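Local atomic coordinates of inorganic pyrophosphatase (Shewanella sp. AS-11, PDB entry 6LL8), a protein that probably hydrolyses inorganic diphosphate to two phosphates, using divalent metal ions as a type II pyrophosphatase. Residues D13-C18 with C116-I121; I71-E76 with D94-G99; A235-L240 with L264-S269. All blocks are in the same frame, centred on the assembly; numbering follows the deposited sequence. Where two conformers were deposited one is given.

Interaction 1 (D13-C18 with C116-I121); sequences DSDSIC and CSNTVI. Unlike the reference sequence in segment 116-121: S117 (reference Arg). With MG (magnesium ion), chain F; MG (magnesium ion), chain C; MG (magnesium ion), chain D; 2PN (imidodiphosphoric acid), chain I.
The carboxylate of D15 carries this contact, set against the start of helix 117-128. Its OD2 binds a magnesium ion at 2.1 Å. The same OD2 uses its syn lone pair to accept from the backbone N of S117 at 2.9 Å. OD1 faces N118 and accepts from its ND2 at 2.8 Å, met nearly along the C-O axis but bent at the hydrogen. The N118 backbone N adds a weak bond to OD1, and its ND2 a weak one to D15 O. The carboxylate and amide planes are turned 50° apart. CG of D15 lies anti to the backbone N (chi1 -167°), which swings it beside the carbonyl carbon and toward 116-121; the bonds to S117 and N118 then fix the two oxygens. C116 closes in on OD1, its SG 3.1 Å away. This SG also accepts a weak capping bond from N118 N. The hydroxyl of S117 lies 3.1 Å from D15 OD2, but D73 OD1 is a second acceptor for its proton. N118 OD1 is buried and has no partner in the model.

D13 caps helix 14-29, its OD1 accepting from S16 N at 3.1 Å. Both its oxygens grip a second magnesium ion, and OD2 also bridges to a third at 2.4 Å. H9, D73, H95 and D147 supply further ligands to these ions, and imidodiphosphate supplies one oxygen to each. M140 and A143 of helix 134-147 pack on N118.

D13 and D15 thus form an Asp-X-Asp metal motif at a helix start. Two helix N-termini converge on the metal cluster, their short axes 31° apart. The backbone and amide N-H groups would probably fix the rotation of the D15 carboxylate, holding OD2 on its ion.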
loop_
_atom_site.group_PDB
_atom_site.type_symbol
_atom_site.label_atom_id
_atom_site.label_comp_id
_atom_site.label_asym_id
_atom_site.label_seq_id
_atom_site.Cartn_x
_atom_site.Cartn_y
_atom_site.Cartn_z
ATOM N N ASP A 13 -0.465 4.412 2.565
ATOM C CA ASP A 13 0.814 3.949 3.106
ATOM C C ASP A 13 1.938 4.839 2.593
ATOM O O ASP A 13 1.709 5.845 1.902
ATOM C CB ASP A 13 0.999 2.490 2.792
ATOM C CG ASP A 13 0.892 2.157 1.308
ATOM O OD1 ASP A 13 0.927 3.070 0.450
ATOM O OD2 ASP A 13 0.765 0.957 0.963
ATOM N N SER A 14 3.159 4.495 2.929
ATOM C CA SER A 14 4.309 5.327 2.574
ATOM C C SER A 14 4.418 5.466 1.061
ATOM O O SER A 14 4.780 6.557 0.588
ATOM C CB SER A 14 5.572 4.815 3.206
ATOM O OG SER A 14 5.473 4.861 4.604
ATOM N N ASP A 15 4.224 4.416 0.300
ATOM C CA ASP A 15 4.310 4.543 -1.155
ATOM C C ASP A 15 3.301 5.552 -1.668
ATOM O O ASP A 15 3.639 6.418 -2.489
ATOM C CB ASP A 15 4.089 3.172 -1.781
ATOM C CG ASP A 15 4.425 2.987 -3.237
ATOM O OD1 ASP A 15 5.259 3.791 -3.750
ATOM O OD2 ASP A 15 3.936 2.010 -3.851
ATOM N N SER A 16 2.072 5.490 -1.200
ATOM C CA SER A 16 1.023 6.420 -1.630
ATOM C C SER A 16 1.351 7.854 -1.223
ATOM O O SER A 16 1.017 8.780 -1.973
ATOM C CB SER A 16 -0.327 6.002 -1.083
ATOM O OG SER A 16 -0.955 5.004 -1.869
ATOM N N ILE A 17 1.869 8.077 -0.032
ATOM C CA ILE A 17 2.168 9.444 0.458
ATOM C C ILE A 17 3.417 9.958 -0.228
ATOM O O ILE A 17 3.441 11.065 -0.798
ATOM C CB ILE A 17 2.293 9.462 1.985
ATOM C CG1 ILE A 17 0.963 9.090 2.633
ATOM C CG2 ILE A 17 2.844 10.784 2.463
ATOM C CD1 ILE A 17 -0.191 10.041 2.384
ATOM N N CYS A 18 4.497 9.204 -0.131
ATOM C CA CYS A 18 5.791 9.641 -0.679
ATOM C C CYS A 18 5.712 9.745 -2.183
ATOM O O CYS A 18 6.324 10.640 -2.772
ATOM C CB CYS A 18 6.908 8.709 -0.232
ATOM S SG CYS A 18 7.118 8.695 1.583
ATOM N N CYS A 116 7.532 -1.383 -6.055
ATOM C CA CYS A 116 7.078 -0.131 -5.432
ATOM C C CYS A 116 6.649 0.870 -6.499
ATOM O O CYS A 116 7.352 1.001 -7.515
ATOM C CB CYS A 116 8.185 0.413 -4.560
ATOM S SG CYS A 116 7.717 1.884 -3.635
ATOM N N SER A 117 5.581 1.624 -6.251
ATOM C CA SER A 117 5.207 2.682 -7.196
ATOM C C SER A 117 6.338 3.681 -7.351
ATOM O O SER A 117 6.527 4.247 -8.442
ATOM C CB SER A 117 3.966 3.426 -6.750
ATOM O OG SER A 117 2.827 2.607 -6.640
ATOM N N ASN A 118 7.078 3.961 -6.296
ATOM C CA ASN A 118 8.167 4.957 -6.352
ATOM C C ASN A 118 9.304 4.484 -7.244
ATOM O O ASN A 118 10.036 5.356 -7.740
ATOM C CB ASN A 118 8.643 5.373 -4.958
ATOM C CG ASN A 118 7.794 6.465 -4.348
ATOM O OD1 ASN A 118 8.070 7.641 -4.612
ATOM N ND2 ASN A 118 6.724 6.121 -3.638
ATOM N N THR A 119 9.453 3.187 -7.476
ATOM C CA THR A 119 10.426 2.694 -8.486
ATOM C C THR A 119 10.009 3.210 -9.857
ATOM O O THR A 119 10.862 3.637 -10.672
ATOM C CB THR A 119 10.541 1.186 -8.415
ATOM O OG1 THR A 119 10.999 0.878 -7.098
ATOM C CG2 THR A 119 11.465 0.609 -9.458
ATOM N N VAL A 120 8.716 3.144 -10.147
ATOM C CA VAL A 120 8.190 3.637 -11.438
ATOM C C VAL A 120 8.305 5.166 -11.484
ATOM O O VAL A 120 8.663 5.733 -12.520
ATOM C CB VAL A 120 6.750 3.170 -11.652
ATOM C CG1 VAL A 120 6.306 3.553 -13.067
ATOM C CG2 VAL A 120 6.600 1.679 -11.438
ATOM N N ILE A 121 8.019 5.876 -10.397
ATOM C CA ILE A 121 8.180 7.336 -10.405
ATOM C C ILE A 121 9.639 7.685 -10.675
ATOM O O ILE A 121 9.887 8.637 -11.407
ATOM C CB ILE A 121 7.627 7.926 -9.099
ATOM C CG1 ILE A 121 6.124 7.666 -8.998
ATOM C CG2 ILE A 121 7.938 9.403 -9.012
ATOM C CD1 ILE A 121 5.518 7.987 -7.647
HETATM MG MG MG F . 2.916 -0.057 0.471
HETATM MG MG MG C . 0.370 1.300 -1.039
HETATM MG MG MG D . 2.849 0.305 -3.255
HETATM P P1 2PN I . 1.030 -1.689 -1.581
HETATM O O1 2PN I . -0.010 -0.575 -1.504
HETATM O O2 2PN I . 1.769 -1.874 -0.282
HETATM O O3 2PN I . 1.967 -1.476 -2.756
HETATM N N1 2PN I . 0.207 -3.080 -1.889
HETATM P P2 2PN I . -0.140 -4.445 -1.030
HETATM O O4 2PN I . -1.651 -4.605 -1.167
HETATM O O5 2PN I . 0.255 -4.211 0.413
HETATM O O6 2PN I . 0.611 -5.589 -1.666
HETATM O O HOH W 1 4.225 1.664 1.532
HETATM O O HOH W 2 2.946 -1.586 2.293
#

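Interaction 2 (I71-E76 with D94-G99); sequences IVDHSE and DHHKLG. With MG (magnesium ion), chain D; MG (magnesium ion), chain C; CA (calcium ion), chain H; 2PN (imidodiphosphoric acid), chain I.
D73 and D94 sit side by side where two strands end, their CA atoms 4.4 Å apart, and the chains come close again at E76 and G99. D94 turns its carboxylate onto the backbone of D73 and H74, with OD1 2.9 Å from D73 C. That oxygen also accepts two bonds within its own segment. H95 N reaches it from above the carboxylate plane. H96 ND1 donates to its syn lone pair at 2.7 Å, straight (179°) and in the ring plane. This leaves NE2 of H96 to accept from N1 of imidodiphosphate at 2.8 Å. An alanine in place of D94 would probably leave H95 N and H96 ND1 without their acceptor and set the H96 ring free to turn away from the ligand.

D73 OD1 and H95 NE2 bind the same magnesium ion, the carboxylate and ring nearly coplanar. D73 OD2 binds a second ion and pairs with S16 OG, while H95 ND1 is tied to V114 O. D94, H95 and H96 are the Asp-His-His signature that names the DHH family. It begins on the last residue of strand 88-94, next to strand 68-72 in the parallel sheet, so the metal ligands lie at the C-terminal ends of neighbouring strands.

Farther along, S75 OG accepts from G99 N at 2.9 Å, nearly straight (170°). One water accepts from S75 N and donates to both E76 OE2 and K97 O. E76 folds back at chi2 (-67°), and its OE2 meets K97 NZ at 2.7 Å in a salt bridge. The two side chains cross at about a right angle. G99 CA packs 3.3 Å from E76 OE2. G99 O binds a calcium ion together with L101 O.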
loop_
_atom_site.group_PDB
_atom_site.type_symbol
_atom_site.label_atom_id
_atom_site.label_comp_id
_atom_site.label_asym_id
_atom_site.label_seq_id
_atom_site.Cartn_x
_atom_site.Cartn_y
_atom_site.Cartn_z
ATOM N N ILE A 71 -3.588 9.318 -10.210
ATOM C CA ILE A 71 -3.733 8.237 -9.224
ATOM C C ILE A 71 -2.365 7.588 -9.013
ATOM O O ILE A 71 -1.663 7.294 -9.968
ATOM C CB ILE A 71 -4.756 7.213 -9.717
ATOM C CG1 ILE A 71 -6.151 7.818 -9.886
ATOM C CG2 ILE A 71 -4.770 5.955 -8.850
ATOM C CD1 ILE A 71 -6.885 8.116 -8.630
ATOM N N VAL A 72 -2.049 7.285 -7.763
ATOM C CA VAL A 72 -0.807 6.582 -7.368
ATOM C C VAL A 72 -1.191 5.309 -6.628
ATOM O O VAL A 72 -2.006 5.339 -5.711
ATOM C CB VAL A 72 0.055 7.507 -6.492
ATOM C CG1 VAL A 72 1.350 6.845 -6.078
ATOM C CG2 VAL A 72 0.334 8.826 -7.176
ATOM N N ASP A 73 -0.519 4.214 -6.970
ATOM C CA ASP A 73 -0.422 3.036 -6.082
ATOM C C ASP A 73 -1.732 2.254 -5.971
ATOM O O ASP A 73 -1.852 1.464 -5.025
ATOM C CB ASP A 73 0.145 3.437 -4.728
ATOM C CG ASP A 73 0.591 2.368 -3.783
ATOM O OD1 ASP A 73 1.257 1.382 -4.219
ATOM O OD2 ASP A 73 0.325 2.564 -2.589
ATOM N N HIS A 74 -2.633 2.375 -6.927
ATOM C CA HIS A 74 -3.788 1.475 -7.094
ATOM C C HIS A 74 -4.470 1.772 -8.420
ATOM O O HIS A 74 -4.200 2.819 -9.010
ATOM C CB HIS A 74 -4.789 1.628 -5.943
ATOM C CG HIS A 74 -5.594 2.859 -6.028
ATOM N ND1 HIS A 74 -6.878 2.849 -6.556
ATOM C CD2 HIS A 74 -5.290 4.111 -5.648
ATOM C CE1 HIS A 74 -7.297 4.114 -6.491
ATOM N NE2 HIS A 74 -6.391 4.916 -5.928
ATOM N N SER A 75 -5.439 0.938 -8.798
ATOM C CA SER A 75 -6.344 1.288 -9.897
ATOM C C SER A 75 -7.765 0.797 -9.624
ATOM O O SER A 75 -8.438 0.311 -10.548
ATOM C CB SER A 75 -5.821 0.843 -11.230
ATOM O OG SER A 75 -5.598 -0.559 -11.290
ATOM N N GLU A 76 -8.227 0.984 -8.388
ATOM C CA GLU A 76 -9.497 0.415 -7.902
ATOM C C GLU A 76 -10.508 1.489 -7.533
ATOM O O GLU A 76 -10.179 2.427 -6.806
ATOM C CB GLU A 76 -9.254 -0.383 -6.612
ATOM C CG GLU A 76 -8.260 -1.516 -6.740
ATOM C CD GLU A 76 -8.661 -2.682 -7.615
ATOM O OE1 GLU A 76 -9.846 -2.981 -7.727
ATOM O OE2 GLU A 76 -7.753 -3.278 -8.200
ATOM N N ASP A 94 1.542 2.955 -10.937
ATOM C CA ASP A 94 1.163 1.865 -10.022
ATOM C C ASP A 94 1.955 0.618 -10.325
ATOM O O ASP A 94 2.683 0.528 -11.315
ATOM C CB ASP A 94 -0.344 1.611 -10.114
ATOM C CG ASP A 94 -0.905 0.702 -9.043
ATOM O OD1 ASP A 94 -0.276 0.626 -7.943
ATOM O OD2 ASP A 94 -1.955 0.093 -9.281
ATOM N N HIS A 95 1.739 -0.388 -9.485
ATOM C CA HIS A 95 2.374 -1.719 -9.541
ATOM C C HIS A 95 1.410 -2.806 -9.053
ATOM O O HIS A 95 1.856 -3.856 -8.612
ATOM C CB HIS A 95 3.691 -1.711 -8.771
ATOM C CG HIS A 95 3.601 -1.462 -7.292
ATOM N ND1 HIS A 95 4.379 -2.177 -6.416
ATOM C CD2 HIS A 95 2.926 -0.562 -6.536
ATOM C CE1 HIS A 95 4.153 -1.702 -5.186
ATOM N NE2 HIS A 95 3.280 -0.718 -5.208
ATOM N N HIS A 96 0.107 -2.547 -9.128
ATOM C CA HIS A 96 -0.946 -3.516 -8.784
ATOM C C HIS A 96 -1.590 -4.098 -10.035
ATOM O O HIS A 96 -1.371 -3.601 -11.153
ATOM C CB HIS A 96 -2.033 -2.865 -7.911
ATOM C CG HIS A 96 -1.571 -2.553 -6.528
ATOM N ND1 HIS A 96 -0.893 -1.376 -6.200
ATOM C CD2 HIS A 96 -1.683 -3.250 -5.364
ATOM C CE1 HIS A 96 -0.604 -1.409 -4.898
ATOM N NE2 HIS A 96 -1.088 -2.530 -4.360
ATOM N N LYS A 97 -2.426 -5.101 -9.833
ATOM C CA LYS A 97 -3.349 -5.570 -10.856
ATOM C C LYS A 97 -4.143 -4.407 -11.419
ATOM O O LYS A 97 -4.301 -3.359 -10.775
ATOM C CB LYS A 97 -4.287 -6.598 -10.232
ATOM C CG LYS A 97 -5.347 -6.041 -9.296
ATOM C CD LYS A 97 -6.119 -7.165 -8.616
ATOM C CE LYS A 97 -7.140 -6.707 -7.608
ATOM N NZ LYS A 97 -8.260 -5.959 -8.219
ATOM N N LEU A 98 -4.682 -4.624 -12.607
ATOM C CA LEU A 98 -5.559 -3.623 -13.226
ATOM C C LEU A 98 -6.953 -3.759 -12.629
ATOM O O LEU A 98 -7.608 -4.782 -12.797
ATOM C CB LEU A 98 -5.593 -3.808 -14.731
ATOM C CG LEU A 98 -6.407 -2.776 -15.492
ATOM C CD1 LEU A 98 -5.885 -1.365 -15.243
ATOM C CD2 LEU A 98 -6.416 -3.090 -16.966
ATOM N N GLY A 99 -7.360 -2.727 -11.914
ATOM C CA GLY A 99 -8.662 -2.680 -11.272
ATOM C C GLY A 99 -9.708 -2.055 -12.137
ATOM O O GLY A 99 -9.559 -1.877 -13.350
HETATM MG MG MG D . 2.849 0.305 -3.255
HETATM MG MG MG C . 0.370 1.300 -1.039
HETATM CA CA CA H . -10.366 -1.103 -15.815
HETATM P P1 2PN I . 1.030 -1.689 -1.581
HETATM O O1 2PN I . -0.010 -0.575 -1.504
HETATM O O2 2PN I . 1.769 -1.874 -0.282
HETATM O O3 2PN I . 1.967 -1.476 -2.756
HETATM N N1 2PN I . 0.207 -3.080 -1.889
HETATM P P2 2PN I . -0.140 -4.445 -1.030
HETATM O O4 2PN I . -1.651 -4.605 -1.167
HETATM O O5 2PN I . 0.255 -4.211 0.413
HETATM O O6 2PN I . 0.611 -5.589 -1.666
HETATM O O HOH W 3 -2.926 -0.849 -11.610
HETATM O O HOH W 4 -5.332 -2.071 -8.415
#

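Interaction 3 (A235-L240 with L264-S269); sequences ADIAKL and LVVSDS
I237 turns CG1 between its backbone N and carbonyl carbon (chi1 63°) and then extends CD1 (chi2 173°), which lays the branch against L264 and V266. CD1 rests 3.9 Å from L264 CB. The L264 carbonyl oxygen is equally close to this methyl. I237 lies across L264, nearly perpendicular to it.

V266 makes the other half of the contact. It was deposited in two conformers, and the one described here places both methyls against the helix. CG1 and CG2 are each 3.9 Å from I237 CG1. CG2 goes deeper, to 3.6 Å from I237 O, and so packs on the helix backbone as well as on a side chain. A238 adds its CB, 4.4 Å from V266 CG1, at the edge of the patch, and its backbone N lies near V266 CG2. No hydrogen bond crosses between the segments. The contact is apolar and small, and it rests on one isoleucine with a valine and a leucine two residues apart on the strand.

V249 of the neighbouring strand also touches both I237 and V266. L233 and E234, one turn back on the helix, reach L264. At the strand end the chain bends in an ST turn, where S267 OG accepts from S269 N at 3.0 Å.

The helix and strand segments run 31° from parallel, with their axes 8.4 Å apart. Helix 230-243 joins strands 211-220 and 248-255, which are parallel neighbours in the mixed sheet of the DHHA2 domain. This is a beta-alpha-beta crossover, with its helix packed over the sheet and reaching the next strand, 260-267.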
loop_
_atom_site.group_PDB
_atom_site.type_symbol
_atom_site.label_atom_id
_atom_site.label_comp_id
_atom_site.label_asym_id
_atom_site.label_seq_id
_atom_site.Cartn_x
_atom_site.Cartn_y
_atom_site.Cartn_z
ATOM N N ALA A 235 -12.432 -10.553 17.107
ATOM C CA ALA A 235 -13.764 -9.993 17.405
ATOM C C ALA A 235 -13.966 -8.761 16.538
ATOM O O ALA A 235 -15.074 -8.526 16.030
ATOM C CB ALA A 235 -13.895 -9.652 18.869
ATOM N N ASP A 236 -12.916 -7.963 16.371
ATOM C CA ASP A 236 -13.072 -6.706 15.627
ATOM C C ASP A 236 -13.306 -6.927 14.133
ATOM O O ASP A 236 -14.124 -6.210 13.536
ATOM C CB ASP A 236 -11.899 -5.777 15.864
ATOM C CG ASP A 236 -12.251 -4.377 15.409
ATOM O OD1 ASP A 236 -13.194 -3.748 16.009
ATOM O OD2 ASP A 236 -11.669 -3.959 14.401
ATOM N N ILE A 237 -12.644 -7.914 13.526
ATOM C CA ILE A 237 -12.867 -8.150 12.079
ATOM C C ILE A 237 -14.294 -8.651 11.843
ATOM O O ILE A 237 -14.857 -8.351 10.796
ATOM C CB ILE A 237 -11.806 -9.016 11.415
ATOM C CG1 ILE A 237 -11.751 -10.438 11.968
ATOM C CG2 ILE A 237 -10.462 -8.319 11.463
ATOM C CD1 ILE A 237 -10.811 -11.336 11.183
ATOM N N ALA A 238 -14.890 -9.401 12.779
ATOM C CA ALA A 238 -16.293 -9.838 12.628
ATOM C C ALA A 238 -17.195 -8.605 12.640
ATOM O O ALA A 238 -18.134 -8.542 11.850
ATOM C CB ALA A 238 -16.669 -10.787 13.727
ATOM N N LYS A 239 -16.951 -7.637 13.519
ATOM C CA LYS A 239 -17.733 -6.383 13.555
ATOM C C LYS A 239 -17.546 -5.628 12.245
ATOM O O LYS A 239 -18.533 -5.168 11.679
ATOM C CB LYS A 239 -17.311 -5.515 14.735
ATOM C CG LYS A 239 -17.685 -6.036 16.110
ATOM C CD LYS A 239 -17.268 -5.088 17.240
ATOM C CE LYS A 239 -17.258 -5.701 18.623
ATOM N NZ LYS A 239 -18.596 -6.191 19.022
ATOM N N LEU A 240 -16.302 -5.511 11.774
ATOM C CA LEU A 240 -16.038 -4.757 10.539
ATOM C C LEU A 240 -16.747 -5.401 9.356
ATOM O O LEU A 240 -17.233 -4.688 8.473
ATOM C CB LEU A 240 -14.522 -4.686 10.332
ATOM C CG LEU A 240 -14.061 -3.818 9.177
ATOM C CD1 LEU A 240 -14.536 -2.379 9.292
ATOM C CD2 LEU A 240 -12.551 -3.866 9.118
ATOM N N LEU A 264 -6.070 -14.194 9.768
ATOM C CA LEU A 264 -7.330 -14.270 10.527
ATOM C C LEU A 264 -8.458 -14.078 9.517
ATOM O O LEU A 264 -8.382 -13.121 8.712
ATOM C CB LEU A 264 -7.381 -13.207 11.619
ATOM C CG LEU A 264 -6.177 -13.123 12.552
ATOM C CD1 LEU A 264 -6.380 -12.037 13.600
ATOM C CD2 LEU A 264 -5.860 -14.444 13.196
ATOM N N VAL A 265 -9.497 -14.912 9.557
ATOM C CA VAL A 265 -10.520 -14.943 8.504
ATOM C C VAL A 265 -11.902 -14.927 9.132
ATOM O O VAL A 265 -12.218 -15.827 9.949
ATOM C CB VAL A 265 -10.359 -16.213 7.645
ATOM C CG1 VAL A 265 -11.436 -16.294 6.566
ATOM C CG2 VAL A 265 -8.963 -16.317 7.042
ATOM N N VAL A 266 -12.745 -14.037 8.664
ATOM C CA VAL A 266 -14.215 -14.143 8.843
ATOM C C VAL A 266 -14.846 -14.030 7.469
ATOM O O VAL A 266 -14.507 -13.123 6.732
ATOM C CB VAL A 266 -14.755 -13.101 9.836
ATOM C CG1 VAL A 266 -14.231 -13.394 11.223
ATOM C CG2 VAL A 266 -14.416 -11.679 9.444
ATOM N N SER A 267 -15.645 -15.002 7.083
ATOM C CA SER A 267 -16.115 -15.070 5.687
ATOM C C SER A 267 -17.478 -15.729 5.606
ATOM O O SER A 267 -17.726 -16.710 6.306
ATOM C CB SER A 267 -15.133 -15.851 4.868
ATOM O OG SER A 267 -15.491 -15.873 3.501
ATOM N N ASP A 268 -18.257 -15.276 4.660
ATOM C CA ASP A 268 -19.478 -15.985 4.224
ATOM C C ASP A 268 -19.154 -17.336 3.590
ATOM O O ASP A 268 -20.080 -18.151 3.492
ATOM C CB ASP A 268 -20.292 -15.097 3.286
ATOM C CG ASP A 268 -20.958 -13.924 3.984
ATOM O OD1 ASP A 268 -21.093 -13.943 5.222
ATOM O OD2 ASP A 268 -21.384 -12.994 3.281
ATOM N N SER A 269 -17.926 -17.549 3.113
ATOM C CA SER A 269 -17.498 -18.849 2.552
ATOM C C SER A 269 -16.706 -19.631 3.600
ATOM O O SER A 269 -15.588 -19.221 3.967
ATOM C CB SER A 269 -16.701 -18.697 1.303
ATOM O OG SER A 269 -16.255 -19.974 0.881
#

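How the interactions relate
Starting from the N terminus, helix 14-29 opens interaction 1, which closes only at helix 117-128. Interaction 2 falls wholly within that span and closes the chain from the end of strand 68-72 to the end of strand 88-94 and the turn after it. The two lie in the DHH region and touch: D15 and S16 meet D73, and two magnesium ions and imidodiphosphate are common to both. They join two helix starts to the ends of the central parallel strands. Interaction 3 follows in series, in the DHHA2 region, about 30 Å from interaction 1 and 26 Å from interaction 2 between centres. It ties helix 230-243 to strand 260-267, away from the metals.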